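Local coordinates for protein putative nucleotide sugar epimerase/ dehydratase (Bordetella bronchiseptica, PDB 2Q1S) that probably acts as an NAD-dependent nucleotide-sugar epimerase or dehydratase in bacterial O-antigen biosynthesis, binding NADH through a Rossmann fold, at residues K299-I303 / T304-T308. Residues are numbered along the deposited sequence; the frame is centred on the assembly and turned at random. Where two conformers were deposited one is given.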
loop_
_atom_site.group_PDB
_atom_site.type_symbol
_atom_site.label_atom_id
_atom_site.label_comp_id
_atom_site.label_asym_id
_atom_site.label_seq_id
_atom_site.Cartn_x
_atom_site.Cartn_y
_atom_site.Cartn_z
ATOM N N LYS A 299 32.804 16.352 -13.875
ATOM C CA LYS A 299 32.163 17.587 -14.358
ATOM C C LYS A 299 32.028 18.640 -13.256
ATOM O O LYS A 299 32.356 19.802 -13.455
ATOM C CB LYS A 299 30.777 17.274 -14.928
ATOM C CG LYS A 299 30.797 16.609 -16.304
ATOM C CD LYS A 299 29.531 15.788 -16.519
ATOM C CE LYS A 299 29.266 15.475 -17.985
ATOM N NZ LYS A 299 30.342 14.778 -18.714
ATOM N N ILE A 300 31.533 18.224 -12.097
ATOM C CA ILE A 300 31.410 19.115 -10.951
ATOM C C ILE A 300 32.775 19.679 -10.524
ATOM O O ILE A 300 32.913 20.881 -10.258
ATOM C CB ILE A 300 30.698 18.401 -9.772
ATOM C CG1 ILE A 300 29.233 18.141 -10.119
ATOM C CG2 ILE A 300 30.789 19.254 -8.490
ATOM C CD1 ILE A 300 28.529 17.198 -9.140
ATOM N N ASN A 301 33.789 18.821 -10.468
ATOM C CA ASN A 301 35.138 19.282 -10.147
ATOM C C ASN A 301 35.629 20.309 -11.172
ATOM O O ASN A 301 36.135 21.373 -10.805
ATOM C CB ASN A 301 36.101 18.098 -10.006
ATOM C CG ASN A 301 35.991 17.393 -8.643
ATOM O OD1 ASN A 301 35.369 17.900 -7.699
ATOM N ND2 ASN A 301 36.613 16.226 -8.539
ATOM N N GLU A 302 35.423 20.020 -12.458
ATOM C CA GLU A 302 35.912 20.912 -13.510
ATOM C C GLU A 302 35.196 22.279 -13.490
ATOM O O GLU A 302 35.839 23.310 -13.674
ATOM C CB GLU A 302 35.874 20.223 -14.884
ATOM C CG GLU A 302 34.635 20.505 -15.744
ATOM C CD GLU A 302 34.809 21.739 -16.633
ATOM O OE1 GLU A 302 35.957 22.186 -16.833
ATOM O OE2 GLU A 302 33.783 22.260 -17.125
ATOM N N ILE A 303 33.887 22.280 -13.232
ATOM C CA ILE A 303 33.108 23.524 -13.165
ATOM C C ILE A 303 33.450 24.349 -11.910
ATOM O O ILE A 303 33.505 25.596 -11.962
ATOM C CB ILE A 303 31.567 23.256 -13.213
ATOM C CG1 ILE A 303 31.148 22.542 -14.508
ATOM C CG2 ILE A 303 30.772 24.559 -13.077
ATOM C CD1 ILE A 303 29.727 21.934 -14.485
ATOM N N THR A 304 33.681 23.663 -10.787
ATOM C CA THR A 304 33.981 24.341 -9.517
ATOM C C THR A 304 35.443 24.721 -9.335
ATOM O O THR A 304 35.739 25.590 -8.522
ATOM C CB THR A 304 33.545 23.518 -8.277
ATOM O OG1 THR A 304 34.183 22.236 -8.297
ATOM C CG2 THR A 304 32.026 23.342 -8.247
ATOM N N GLY A 305 36.352 24.066 -10.062
ATOM C CA GLY A 305 37.787 24.277 -9.901
ATOM C C GLY A 305 38.349 23.449 -8.755
ATOM O O GLY A 305 39.374 23.775 -8.190
ATOM N N ASN A 306 37.655 22.360 -8.410
ATOM C CA ASN A 306 38.138 21.473 -7.350
ATOM C C ASN A 306 39.256 20.571 -7.891
ATOM O O ASN A 306 39.004 19.680 -8.716
ATOM C CB ASN A 306 36.961 20.647 -6.816
ATOM C CG ASN A 306 37.301 19.880 -5.546
ATOM O OD1 ASN A 306 38.268 20.184 -4.849
ATOM N ND2 ASN A 306 36.476 18.865 -5.238
ATOM N N ASN A 307 40.483 20.818 -7.429
ATOM C CA ASN A 307 41.676 20.157 -7.964
ATOM C C ASN A 307 42.065 18.862 -7.244
ATOM O O ASN A 307 43.107 18.258 -7.547
ATOM C CB ASN A 307 42.862 21.133 -7.971
ATOM C CG ASN A 307 42.576 22.403 -8.754
ATOM O OD1 ASN A 307 42.165 22.355 -9.918
ATOM N ND2 ASN A 307 42.801 23.550 -8.117
ATOM N N THR A 308 41.235 18.436 -6.293
ATOM C CA THR A 308 41.506 17.223 -5.518
ATOM C C THR A 308 41.303 15.948 -6.342
ATOM O O THR A 308 40.652 15.972 -7.390
ATOM C CB THR A 308 40.650 17.161 -4.238
ATOM O OG1 THR A 308 39.269 17.351 -4.573
ATOM C CG2 THR A 308 41.087 18.237 -3.251
HETATM O O HOH W 1 37.713 15.345 -5.816
#
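Asn-301 and Asn-306 meet through their side-chain amides at the C-terminal end of helix 293-304. Asn-306 ND2 donates to Asn-301 OD1 at 2.9 Å, approaching from well above the carbonyl plane of the acceptor rather than along a lone pair. The two amide planes stand 88° apart, so the groups neither stack nor pair flat. With chi1 at -169°, Asn-306 swings CG to the side away from its own amide nitrogen, and the side-chain amide reaches back to the helix. A second link runs through a water that accepts from Asn-301 ND2 at 3.1 Å and also bonds to Thr-308 OG1.

The backbone forms a Schellman-like C-cap around the same residues. Asn-301 O takes two donors, Gly-305 N at 2.8 Å and Asn-306 N at 3.0 Å; the latter is the 6→1 bond, and Gly-305 has the expected positive phi. Gly-305 N lies 3.7 Å from Glu-302 O, however, and its bond goes to Asn-301 O, four residues back. One residue earlier, Ile-300 O is gripped by both Thr-304 N and Thr-304 OG1 (2.7 Å for the hydroxyl), from opposite faces of its carbonyl plane; chi1 of 58° places that hydroxyl over the preceding turn.

This tight side holds the buried Ile-300, Asn-301 and Asn-306. The solvent side is looser: Gly-305 is exposed, and the Glu-302 side chain points away from 304-308 and makes no close approach to it.

Asn-306 ND2 also bonds to Met-246 O, tying the cap to the loop that leads to Pro-249, a residue that contacts UDP in another structure of this protein. Ile-300 and Thr-304 pack on helix 234-243, whereas Lys-299 and Ile-303 touch helix 343-356.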